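Local coordinates for peroxisomal acyl-coenzyme A oxidase 1 (Arabidopsis thaliana, PDB 1W07), which catalyses the FAD-dependent desaturation of long- and medium-chain acyl-CoAs to 2-trans-enoyl-CoAs, with molecular oxygen reduced to hydrogen peroxide, at residues 5-8 with 9-12; 622-625 with 626-629; 140-143 with 144-147; 425-428 with 429-432. The protein carries 1 engineered substitution. All coordinates share one frame; numbering follows the deposited sequence.

Contact 1. Residues 5-8 with 9-12; sequences DHLA and DERN. With PT (platinum (II) ion), chain L.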
loop_
_atom_site.group_PDB
_atom_site.type_symbol
_atom_site.label_atom_id
_atom_site.label_comp_id
_atom_site.label_asym_id
_atom_site.label_seq_id
_atom_site.Cartn_x
_atom_site.Cartn_y
_atom_site.Cartn_z
ATOM N N ASP B 5 25.414 6.177 20.098
ATOM C CA ASP B 5 24.891 6.408 18.758
ATOM C C ASP B 5 25.439 5.368 17.789
ATOM O O ASP B 5 26.559 5.510 17.291
ATOM C CB ASP B 5 25.277 7.809 18.271
ATOM C CG ASP B 5 24.746 8.100 16.880
ATOM O OD1 ASP B 5 24.013 7.243 16.342
ATOM O OD2 ASP B 5 25.060 9.173 16.329
ATOM N N HIS B 6 24.653 4.326 17.516
ATOM C CA HIS B 6 25.082 3.263 16.607
ATOM C C HIS B 6 25.241 3.686 15.166
ATOM O O HIS B 6 25.776 2.936 14.351
ATOM C CB HIS B 6 24.105 2.098 16.664
ATOM C CG HIS B 6 23.962 1.521 18.032
ATOM N ND1 HIS B 6 23.301 2.177 19.044
ATOM C CD2 HIS B 6 24.429 0.370 18.568
ATOM C CE1 HIS B 6 23.368 1.458 20.149
ATOM N NE2 HIS B 6 24.048 0.357 19.886
ATOM N N LEU B 7 24.767 4.883 14.840
ATOM C CA LEU B 7 24.876 5.390 13.477
ATOM C C LEU B 7 25.953 6.470 13.413
ATOM O O LEU B 7 26.062 7.189 12.421
ATOM C CB LEU B 7 23.515 5.952 13.021
ATOM C CG LEU B 7 22.439 4.901 12.688
ATOM C CD1 LEU B 7 21.023 5.533 12.615
ATOM C CD2 LEU B 7 22.831 4.217 11.368
ATOM N N ALA B 8 26.761 6.567 14.470
ATOM C CA ALA B 8 27.809 7.583 14.530
ATOM C C ALA B 8 28.726 7.572 13.321
ATOM O O ALA B 8 29.034 8.628 12.778
ATOM C CB ALA B 8 28.632 7.439 15.806
ATOM N N ASP B 9 29.164 6.387 12.911
ATOM C CA ASP B 9 30.044 6.259 11.757
ATOM C C ASP B 9 29.344 6.715 10.480
ATOM O O ASP B 9 29.946 7.378 9.633
ATOM C CB ASP B 9 30.517 4.807 11.607
ATOM C CG ASP B 9 31.486 4.627 10.458
ATOM O OD1 ASP B 9 32.486 5.373 10.416
ATOM O OD2 ASP B 9 31.254 3.752 9.594
ATOM N N GLU B 10 28.065 6.369 10.336
ATOM C CA GLU B 10 27.303 6.772 9.151
ATOM C C GLU B 10 27.258 8.295 9.057
ATOM O O GLU B 10 27.442 8.872 7.991
ATOM C CB GLU B 10 25.870 6.220 9.215
ATOM C CG GLU B 10 25.765 4.752 8.855
ATOM C CD GLU B 10 26.294 4.464 7.457
ATOM O OE1 GLU B 10 26.054 5.295 6.565
ATOM O OE2 GLU B 10 26.941 3.413 7.250
ATOM N N ARG B 11 27.018 8.938 10.194
ATOM C CA ARG B 11 26.951 10.385 10.233
ATOM C C ARG B 11 28.313 11.019 9.924
ATOM O O ARG B 11 28.386 12.154 9.440
ATOM C CB ARG B 11 26.420 10.848 11.594
ATOM C CG ARG B 11 25.036 10.246 11.908
ATOM C CD ARG B 11 24.209 11.030 12.942
ATOM N NE ARG B 11 22.783 10.698 12.793
ATOM C CZ ARG B 11 22.128 9.774 13.491
ATOM N NH1 ARG B 11 22.737 9.063 14.442
ATOM N NH2 ARG B 11 20.859 9.510 13.194
ATOM N N ASN B 12 29.396 10.293 10.187
ATOM C CA ASN B 12 30.720 10.822 9.900
ATOM C C ASN B 12 31.051 10.657 8.424
ATOM O O ASN B 12 32.006 11.241 7.934
ATOM C CB ASN B 12 31.790 10.145 10.764
ATOM C CG ASN B 12 31.771 10.631 12.202
ATOM O OD1 ASN B 12 31.311 11.737 12.484
ATOM N ND2 ASN B 12 32.292 9.816 13.114
HETATM PT PT PT L . 24.856 -0.140 22.139
HETATM O O HOH W 1 27.392 4.001 12.305
HETATM O O HOH W 2 29.202 10.789 14.573
#
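R11 reaches back from the short helix 8-12 to D5, and its NH1 meets both carboxylate oxygens. The salt bridge runs from R11 NH1 to D5 OD1 at 2.9 Å; the contact from R11 NH1 to D5 OD2 is a weak hydrogen bond, bent to 139°. D5 CG lies in the guanidinium plane, at its edge, although the two flat groups are turned 37° apart. L7 comes in obliquely, its CB 3.5 Å from R11 NH1, while its other end sets CD2 3.9 Å from E10 CG.

The turn and the helix start position these groups. D5 opens a type I turn to A8, and its trans first torsion (chi1 -180°) lets D5 OD1 also accept from L7 N at 2.9 Å, from above the carboxylate plane, which makes an Asx turn. L7 holds the N-cap position, and its O receives R11 N at 3.0 Å, starting the helix. One water joins H6 O to E10 N; another bridges A8 O and N12 OD1 along the helix. H6 binds the platinum ion through NE2.

Shortening R11 to an alanine would probably leave D5 and D605 without this cationic partner and set the D5 carboxylate freer to turn.

R11 is shared, since NE pairs with D605 and the guanidinium forms a cation-pi contact with Y621, whereas E10 pairs with K13 and R597. L7 and R11 rest on helix 278-309, and E10 and R11 touch V601 of helix 600-605, so the N-terminal turn lies against both helices.

Contact 2. Residues 622-625 with 626-629; sequences DGNV and YPKL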
loop_
_atom_site.group_PDB
_atom_site.type_symbol
_atom_site.label_atom_id
_atom_site.label_comp_id
_atom_site.label_asym_id
_atom_site.label_seq_id
_atom_site.Cartn_x
_atom_site.Cartn_y
_atom_site.Cartn_z
ATOM N N ASP B 622 19.346 7.095 17.385
ATOM C CA ASP B 622 20.565 6.401 17.801
ATOM C C ASP B 622 20.792 5.012 17.225
ATOM O O ASP B 622 21.796 4.370 17.532
ATOM C CB ASP B 622 20.645 6.340 19.333
ATOM C CG ASP B 622 19.509 5.542 19.953
ATOM O OD1 ASP B 622 18.888 4.720 19.244
ATOM O OD2 ASP B 622 19.247 5.721 21.162
ATOM N N GLY B 623 19.864 4.544 16.390
ATOM C CA GLY B 623 20.008 3.234 15.793
ATOM C C GLY B 623 19.987 2.051 16.746
ATOM O O GLY B 623 20.410 0.961 16.366
ATOM N N ASN B 624 19.496 2.243 17.972
ATOM C CA ASN B 624 19.430 1.164 18.965
ATOM C C ASN B 624 18.111 0.402 18.759
ATOM O O ASN B 624 17.242 0.364 19.618
ATOM C CB ASN B 624 19.520 1.784 20.378
ATOM C CG ASN B 624 19.793 0.751 21.461
ATOM O OD1 ASN B 624 20.485 -0.235 21.226
ATOM N ND2 ASN B 624 19.269 0.991 22.660
ATOM N N VAL B 625 17.989 -0.219 17.589
ATOM C CA VAL B 625 16.775 -0.916 17.182
ATOM C C VAL B 625 16.366 -2.192 17.922
ATOM O O VAL B 625 15.296 -2.256 18.543
ATOM C CB VAL B 625 16.839 -1.255 15.650
ATOM C CG1 VAL B 625 15.542 -1.907 15.181
ATOM C CG2 VAL B 625 17.097 0.013 14.857
ATOM N N TYR B 626 17.207 -3.207 17.843
ATOM C CA TYR B 626 16.857 -4.489 18.423
ATOM C C TYR B 626 16.475 -4.441 19.887
ATOM O O TYR B 626 15.444 -4.987 20.277
ATOM C CB TYR B 626 17.980 -5.490 18.150
ATOM C CG TYR B 626 18.220 -5.683 16.660
ATOM C CD1 TYR B 626 19.510 -5.699 16.139
ATOM C CD2 TYR B 626 17.150 -5.822 15.769
ATOM C CE1 TYR B 626 19.741 -5.847 14.769
ATOM C CE2 TYR B 626 17.365 -5.968 14.390
ATOM C CZ TYR B 626 18.665 -5.977 13.899
ATOM O OH TYR B 626 18.892 -6.092 12.547
ATOM N N PRO B 627 17.290 -3.787 20.720
ATOM C CA PRO B 627 16.929 -3.741 22.135
ATOM C C PRO B 627 15.581 -3.052 22.334
ATOM O O PRO B 627 14.782 -3.480 23.159
ATOM C CB PRO B 627 18.088 -2.969 22.763
ATOM C CG PRO B 627 19.255 -3.375 21.899
ATOM C CD PRO B 627 18.665 -3.293 20.508
ATOM N N LYS B 628 15.323 -2.005 21.558
ATOM C CA LYS B 628 14.073 -1.264 21.686
ATOM C C LYS B 628 12.862 -2.016 21.158
ATOM O O LYS B 628 11.734 -1.760 21.581
ATOM C CB LYS B 628 14.195 0.092 20.997
ATOM C CG LYS B 628 15.167 1.037 21.712
ATOM C CD LYS B 628 14.595 1.462 23.067
ATOM C CE LYS B 628 15.567 2.301 23.905
ATOM N NZ LYS B 628 14.926 2.731 25.193
ATOM N N LEU B 629 13.088 -2.942 20.231
ATOM C CA LEU B 629 11.993 -3.741 19.691
ATOM C C LEU B 629 11.501 -4.658 20.801
ATOM O O LEU B 629 10.299 -4.838 20.980
ATOM C CB LEU B 629 12.458 -4.591 18.504
ATOM C CG LEU B 629 12.377 -3.958 17.102
ATOM C CD1 LEU B 629 13.057 -4.862 16.075
ATOM C CD2 LEU B 629 10.916 -3.728 16.721
#
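The flat amide of N624 meets the P627 ring with its oxygen, N624 OD1 standing 3.4 Å from P627 CG, and the two side chains cross at about a right angle. On the nitrogen side, N624 ND2 lies 4.1 Å from K628 CE. Within the two segments the Y626 ring is met by V625, whose CG1 comes to 4.3 Å from Y626 CD2.

N624 CG is anti to the backbone N (chi1 -166°), which carries the amide toward the helix. Its carbonyl is less well served: N624 O is buried with no polar partner in the model, and K628 CG presses on it at 3.0 Å. V625 and L629 lie side by side, CG1 of V625 4.0 Å from CD1 of L629, and L629 N bonds to V625 O at 2.9 Å. Ahead of the helix, D622 OD1 accepts from N624 N at 2.9 Å in an Asx turn, G623 takes a positive phi, and N624 centres an inverse gamma turn.

This is the start of helix 625-635. V625 packs on Y306 and V309 of helix 278-309, and Y626 OH bonds to R310, an FAD-binding residue. Y626, P627 and L629 face T170, Q169 and L140 of the second subunit, placing the helix start at the dimer interface.

Contact 3. Residues 140-143 with 144-147; sequences LGHG and SNVQ. With FAD (flavin-adenine dinucleotide), chain I.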
loop_
_atom_site.group_PDB
_atom_site.type_symbol
_atom_site.label_atom_id
_atom_site.label_comp_id
_atom_site.label_asym_id
_atom_site.label_seq_id
_atom_site.Cartn_x
_atom_site.Cartn_y
_atom_site.Cartn_z
ATOM N N LEU B 140 -23.135 10.392 1.134
ATOM C CA LEU B 140 -22.986 8.977 0.826
ATOM C C LEU B 140 -22.853 8.765 -0.674
ATOM O O LEU B 140 -21.968 8.048 -1.140
ATOM C CB LEU B 140 -24.191 8.179 1.335
ATOM C CG LEU B 140 -24.052 7.560 2.728
ATOM C CD1 LEU B 140 -25.395 7.021 3.214
ATOM C CD2 LEU B 140 -23.013 6.448 2.670
ATOM N N GLY B 141 -23.730 9.404 -1.435
ATOM C CA GLY B 141 -23.696 9.234 -2.874
ATOM C C GLY B 141 -22.818 10.151 -3.691
ATOM O O GLY B 141 -22.630 9.891 -4.878
ATOM N N HIS B 142 -22.268 11.204 -3.085
ATOM C CA HIS B 142 -21.440 12.156 -3.838
ATOM C C HIS B 142 -20.263 12.759 -3.074
ATOM O O HIS B 142 -20.430 13.374 -2.012
ATOM C CB HIS B 142 -22.307 13.308 -4.382
ATOM C CG HIS B 142 -23.336 12.872 -5.376
ATOM N ND1 HIS B 142 -24.532 12.291 -5.010
ATOM C CD2 HIS B 142 -23.329 12.897 -6.729
ATOM C CE1 HIS B 142 -25.214 11.974 -6.095
ATOM N NE2 HIS B 142 -24.506 12.332 -7.150
ATOM N N GLY B 143 -19.079 12.588 -3.653
ATOM C CA GLY B 143 -17.858 13.108 -3.070
ATOM C C GLY B 143 -17.154 13.959 -4.110
ATOM O O GLY B 143 -17.166 15.185 -4.019
ATOM N N SER B 144 -16.552 13.317 -5.110
ATOM C CA SER B 144 -15.845 14.047 -6.155
ATOM C C SER B 144 -16.780 14.963 -6.943
ATOM O O SER B 144 -16.410 16.092 -7.287
ATOM C CB SER B 144 -15.150 13.071 -7.115
ATOM O OG SER B 144 -14.080 12.386 -6.481
ATOM N N ASN B 145 -17.985 14.480 -7.240
ATOM C CA ASN B 145 -18.947 15.281 -7.994
ATOM C C ASN B 145 -19.822 16.130 -7.085
ATOM O O ASN B 145 -20.986 15.800 -6.831
ATOM C CB ASN B 145 -19.842 14.383 -8.857
ATOM C CG ASN B 145 -20.862 15.184 -9.645
ATOM O OD1 ASN B 145 -20.601 16.328 -10.029
ATOM N ND2 ASN B 145 -22.021 14.592 -9.893
ATOM N N VAL B 146 -19.254 17.240 -6.613
ATOM C CA VAL B 146 -19.964 18.145 -5.724
ATOM C C VAL B 146 -21.260 18.671 -6.327
ATOM O O VAL B 146 -22.240 18.878 -5.612
ATOM C CB VAL B 146 -19.064 19.353 -5.318
ATOM C CG1 VAL B 146 -19.770 20.195 -4.245
ATOM C CG2 VAL B 146 -17.737 18.855 -4.788
ATOM N N GLN B 147 -21.278 18.885 -7.639
ATOM C CA GLN B 147 -22.481 19.405 -8.285
ATOM C C GLN B 147 -23.635 18.419 -8.226
ATOM O O GLN B 147 -24.772 18.765 -8.556
ATOM C CB GLN B 147 -22.183 19.783 -9.735
ATOM C CG GLN B 147 -21.157 20.906 -9.863
ATOM C CD GLN B 147 -21.570 22.158 -9.105
ATOM O OE1 GLN B 147 -22.629 22.726 -9.364
ATOM N NE2 GLN B 147 -20.735 22.589 -8.161
HETATM P PA FAD I . -15.369 8.813 -6.475
HETATM O O1A FAD I . -15.143 10.181 -6.990
HETATM O O2A FAD I . -16.752 8.289 -6.477
HETATM O O5B FAD I . -14.406 7.807 -7.280
HETATM C C5B FAD I . -14.475 6.395 -7.072
HETATM C C4B FAD I . -13.745 5.663 -8.203
HETATM O O4B FAD I . -14.357 6.066 -9.442
HETATM C C3B FAD I . -12.276 6.089 -8.279
HETATM O O3B FAD I . -11.504 5.048 -8.883
HETATM C C2B FAD I . -12.344 7.309 -9.195
HETATM O O2B FAD I . -11.114 7.462 -9.907
HETATM C C1B FAD I . -13.411 6.847 -10.192
HETATM N N9A FAD I . -14.067 8.004 -10.846
HETATM C C8A FAD I . -14.990 8.797 -10.301
HETATM N N7A FAD I . -15.350 9.734 -11.179
HETATM C C5A FAD I . -14.647 9.542 -12.290
HETATM C C6A FAD I . -14.602 10.182 -13.522
HETATM N N6A FAD I . -15.306 11.285 -13.753
HETATM N N1A FAD I . -13.750 9.673 -14.510
HETATM C C2A FAD I . -12.963 8.549 -14.238
HETATM N N3A FAD I . -13.025 7.975 -13.050
HETATM C C4A FAD I . -13.836 8.435 -12.081
HETATM N N1 FAD I . -15.661 15.466 2.818
HETATM C C2 FAD I . -16.167 16.631 3.408
HETATM O O2 FAD I . -17.078 17.250 2.863
HETATM N N3 FAD I . -15.631 17.070 4.628
HETATM C C4 FAD I . -14.606 16.346 5.249
HETATM O O4 FAD I . -14.120 16.760 6.304
HETATM C C4X FAD I . -14.126 15.176 4.666
HETATM N N5 FAD I . -13.156 14.397 5.314
HETATM C C5X FAD I . -12.680 13.212 4.747
HETATM C C6 FAD I . -11.805 12.398 5.458
HETATM C C7 FAD I . -11.421 11.165 4.944
HETATM C C7M FAD I . -10.470 10.293 5.763
HETATM C C8 FAD I . -11.912 10.743 3.703
HETATM C C8M FAD I . -11.505 9.391 3.113
HETATM C C9 FAD I . -12.778 11.566 2.992
HETATM C C9A FAD I . -13.169 12.800 3.500
HETATM N N10 FAD I . -14.097 13.607 2.828
HETATM C C10 FAD I . -14.642 14.741 3.453
HETATM C "C1'" FAD I . -14.616 13.223 1.491
HETATM C "C2'" FAD I . -13.572 13.535 0.415
HETATM O "O2'" FAD I . -13.178 14.906 0.500
HETATM C "C3'" FAD I . -14.026 13.227 -1.015
HETATM O "O3'" FAD I . -15.215 13.964 -1.308
HETATM C "C4'" FAD I . -14.303 11.738 -1.240
HETATM O "O4'" FAD I . -13.406 10.920 -0.486
HETATM C "C5'" FAD I . -14.159 11.425 -2.729
HETATM O "O5'" FAD I . -14.234 10.017 -2.951
HETATM P P FAD I . -15.491 9.367 -3.710
HETATM O O1P FAD I . -16.030 8.313 -2.825
HETATM O O2P FAD I . -16.392 10.454 -4.156
HETATM O O3P FAD I . -14.782 8.693 -4.984
#
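H142 and N145 lie side by side and point the same way, with ring and amide planes 60° apart; CD2 of the H142 ring is 3.8 Å from N145 ND2 and 3.7 Å from N145 O. At N145 the side chain leaves trans to the backbone N (chi1 180°), setting the amide beside the imidazole. Between them the chain folds round G143, where the backbone passes so near the cofactor that G143 CA is 3.2 Å from FAD O2P, and a CB would clash with that oxygen, consistent with a need for glycine.

S144 follows with two donors. S144 N gives FAD O2P a 3.0 Å bond at 149°. S144 OG is directed at FAD O1A, a bond of 2.5 Å whose length is doubtful because that oxygen sits too close to its surroundings in the model. V146 tucks CG2 3.8 Å from G143 O, and N145 centres an inverse gamma turn that leads into the 3-10 segment.

Across the dimer, H142 NE2 and N145 ND2 bond to the two carboxylate oxygens of E321 of the second subunit, and G143 N to Q312 of that subunit.

Chemically, S144, an established FAD-binding residue, holds one phosphate through N and probably the other through OG, both neutral donors. E321 of the second subunit would probably favour a protonated H142. The loop's bonds to FAD and to that subunit combine cofactor binding with pairing.

Contact 4. Residues 425-428 with 429-432; sequences GDNV and VLQL. With FAD (flavin-adenine dinucleotide), chain I.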
loop_
_atom_site.group_PDB
_atom_site.type_symbol
_atom_site.label_atom_id
_atom_site.label_comp_id
_atom_site.label_asym_id
_atom_site.label_seq_id
_atom_site.Cartn_x
_atom_site.Cartn_y
_atom_site.Cartn_z
ATOM N N GLY B 425 -10.774 15.806 -3.722
ATOM C CA GLY B 425 -10.868 15.327 -5.088
ATOM C C GLY B 425 -10.048 14.084 -5.376
ATOM O O GLY B 425 -8.858 14.018 -5.049
ATOM N N ASP B 426 -10.695 13.091 -5.982
ATOM C CA ASP B 426 -10.055 11.832 -6.357
ATOM C C ASP B 426 -8.877 12.131 -7.290
ATOM O O ASP B 426 -9.006 12.895 -8.248
ATOM C CB ASP B 426 -11.072 10.927 -7.057
ATOM C CG ASP B 426 -10.451 9.655 -7.592
ATOM O OD1 ASP B 426 -10.001 9.666 -8.756
ATOM O OD2 ASP B 426 -10.411 8.645 -6.850
ATOM N N ASN B 427 -7.736 11.513 -6.997
ATOM C CA ASN B 427 -6.515 11.719 -7.762
ATOM C C ASN B 427 -6.617 11.523 -9.268
ATOM O O ASN B 427 -5.991 12.259 -10.024
ATOM C CB ASN B 427 -5.378 10.866 -7.184
ATOM C CG ASN B 427 -4.702 11.549 -6.015
ATOM O OD1 ASN B 427 -5.054 12.685 -5.680
ATOM N ND2 ASN B 427 -3.736 10.888 -5.398
ATOM N N VAL B 428 -7.408 10.548 -9.707
ATOM C CA VAL B 428 -7.563 10.303 -11.130
ATOM C C VAL B 428 -8.469 11.369 -11.732
ATOM O O VAL B 428 -8.221 11.862 -12.842
ATOM C CB VAL B 428 -8.148 8.908 -11.383
ATOM C CG1 VAL B 428 -8.500 8.739 -12.846
ATOM C CG2 VAL B 428 -7.140 7.856 -10.955
ATOM N N VAL B 429 -9.522 11.731 -11.005
ATOM C CA VAL B 429 -10.427 12.761 -11.476
ATOM C C VAL B 429 -9.662 14.077 -11.643
ATOM O O VAL B 429 -9.846 14.782 -12.633
ATOM C CB VAL B 429 -11.594 12.974 -10.486
ATOM C CG1 VAL B 429 -12.427 14.160 -10.929
ATOM C CG2 VAL B 429 -12.460 11.723 -10.420
ATOM N N LEU B 430 -8.800 14.409 -10.681
ATOM C CA LEU B 430 -8.030 15.651 -10.754
ATOM C C LEU B 430 -7.101 15.706 -11.966
ATOM O O LEU B 430 -6.959 16.755 -12.594
ATOM C CB LEU B 430 -7.209 15.858 -9.468
ATOM C CG LEU B 430 -8.037 16.215 -8.236
ATOM C CD1 LEU B 430 -7.188 16.160 -6.963
ATOM C CD2 LEU B 430 -8.630 17.599 -8.440
ATOM N N GLN B 431 -6.473 14.578 -12.292
ATOM C CA GLN B 431 -5.566 14.521 -13.428
ATOM C C GLN B 431 -6.326 14.658 -14.746
ATOM O O GLN B 431 -5.767 15.103 -15.750
ATOM C CB GLN B 431 -4.756 13.220 -13.414
ATOM C CG GLN B 431 -3.634 13.176 -12.355
ATOM C CD GLN B 431 -2.510 14.181 -12.614
ATOM O OE1 GLN B 431 -2.616 15.048 -13.482
ATOM N NE2 GLN B 431 -1.425 14.066 -11.849
ATOM N N LEU B 432 -7.603 14.288 -14.750
ATOM C CA LEU B 432 -8.402 14.414 -15.965
ATOM C C LEU B 432 -8.671 15.888 -16.234
ATOM O O LEU B 432 -8.787 16.311 -17.384
ATOM C CB LEU B 432 -9.719 13.644 -15.819
ATOM C CG LEU B 432 -9.568 12.113 -15.854
ATOM C CD1 LEU B 432 -10.881 11.452 -15.462
ATOM C CD2 LEU B 432 -9.135 11.688 -17.248
HETATM P PA FAD I . -15.369 8.813 -6.475
HETATM O O1A FAD I . -15.143 10.181 -6.990
HETATM O O2A FAD I . -16.752 8.289 -6.477
HETATM O O5B FAD I . -14.406 7.807 -7.280
HETATM C C5B FAD I . -14.475 6.395 -7.072
HETATM C C4B FAD I . -13.745 5.663 -8.203
HETATM O O4B FAD I . -14.357 6.066 -9.442
HETATM C C3B FAD I . -12.276 6.089 -8.279
HETATM O O3B FAD I . -11.504 5.048 -8.883
HETATM C C2B FAD I . -12.344 7.309 -9.195
HETATM O O2B FAD I . -11.114 7.462 -9.907
HETATM C C1B FAD I . -13.411 6.847 -10.192
HETATM N N9A FAD I . -14.067 8.004 -10.846
HETATM C C8A FAD I . -14.990 8.797 -10.301
HETATM N N7A FAD I . -15.350 9.734 -11.179
HETATM C C5A FAD I . -14.647 9.542 -12.290
HETATM C C6A FAD I . -14.602 10.182 -13.522
HETATM N N6A FAD I . -15.306 11.285 -13.753
HETATM N N1A FAD I . -13.750 9.673 -14.510
HETATM C C2A FAD I . -12.963 8.549 -14.238
HETATM N N3A FAD I . -13.025 7.975 -13.050
HETATM C C4A FAD I . -13.836 8.435 -12.081
HETATM N N1 FAD I . -15.661 15.466 2.818
HETATM C C2 FAD I . -16.167 16.631 3.408
HETATM O O2 FAD I . -17.078 17.250 2.863
HETATM N N3 FAD I . -15.631 17.070 4.628
HETATM C C4 FAD I . -14.606 16.346 5.249
HETATM O O4 FAD I . -14.120 16.760 6.304
HETATM C C4X FAD I . -14.126 15.176 4.666
HETATM N N5 FAD I . -13.156 14.397 5.314
HETATM C C5X FAD I . -12.680 13.212 4.747
HETATM C C6 FAD I . -11.805 12.398 5.458
HETATM C C7 FAD I . -11.421 11.165 4.944
HETATM C C7M FAD I . -10.470 10.293 5.763
HETATM C C8 FAD I . -11.912 10.743 3.703
HETATM C C8M FAD I . -11.505 9.391 3.113
HETATM C C9 FAD I . -12.778 11.566 2.992
HETATM C C9A FAD I . -13.169 12.800 3.500
HETATM N N10 FAD I . -14.097 13.607 2.828
HETATM C C10 FAD I . -14.642 14.741 3.453
HETATM C "C1'" FAD I . -14.616 13.223 1.491
HETATM C "C2'" FAD I . -13.572 13.535 0.415
HETATM O "O2'" FAD I . -13.178 14.906 0.500
HETATM C "C3'" FAD I . -14.026 13.227 -1.015
HETATM O "O3'" FAD I . -15.215 13.964 -1.308
HETATM C "C4'" FAD I . -14.303 11.738 -1.240
HETATM O "O4'" FAD I . -13.406 10.920 -0.486
HETATM C "C5'" FAD I . -14.159 11.425 -2.729
HETATM O "O5'" FAD I . -14.234 10.017 -2.951
HETATM P P FAD I . -15.491 9.367 -3.710
HETATM O O1P FAD I . -16.030 8.313 -2.825
HETATM O O2P FAD I . -16.392 10.454 -4.156
HETATM O O3P FAD I . -14.782 8.693 -4.984
#
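D426 OD1 is gripped three times, taking a hydrogen bond of 2.7 Å from the FAD ribose hydroxyl O2B and one from each of two helix amides. V429 N donates to D426 OD1 at 3.1 Å and 157°, using the anti lone pair, whereas V428 N comes to D426 OD1 at 2.9 Å from above the carboxylate plane. The trans first torsion of D426 (chi1 175°) swings the carboxylate over the first turn. An alanine in place of D426 would probably leave O2B and both amides without this acceptor, freeing the ribose to shift.

The turn closes with L430 N bonding to D426 O at 2.9 Å. Outside it, V429 CG2 packs 3.6 Å from FAD N7A, and L432 CD1 3.5 Å from FAD N1A, against the adenine. L430 CD1 meets G425 O at 3.3 Å; G425 adopts a backbone that calls for glycine. N427 is tied by its amide to T385 and K381, while V428 and V429 touch R333 and F313 of the second subunit.

The arrangement is an aspartate N-cap that starts helix 427-443 and contributes to the adenosine end of the FAD site, just after E424, the inferred proton acceptor.

Along the chain the order is contact 1, contact 3, contact 4, contact 2, yet in space they form two pairs. Contacts 1 and 2 have centres 14 Å apart and touch, H6 N lying 2.9 Å from D622 O, so the N-terminal turn joins the start of helix 625-635. Contacts 3 and 4, centres 13 Å apart, hold one FAD from the middle domain and from helix 427-443. Centres of contacts in different pairs lie 41 to 51 Å apart, on opposite sides of the chain's centre. Dimerisation brings them together: L629 of contact 2 packs on L140 of the second subunit, and Y626 holds R310, which binds that subunit's FAD. Each cofactor site is therefore assembled from both subunits.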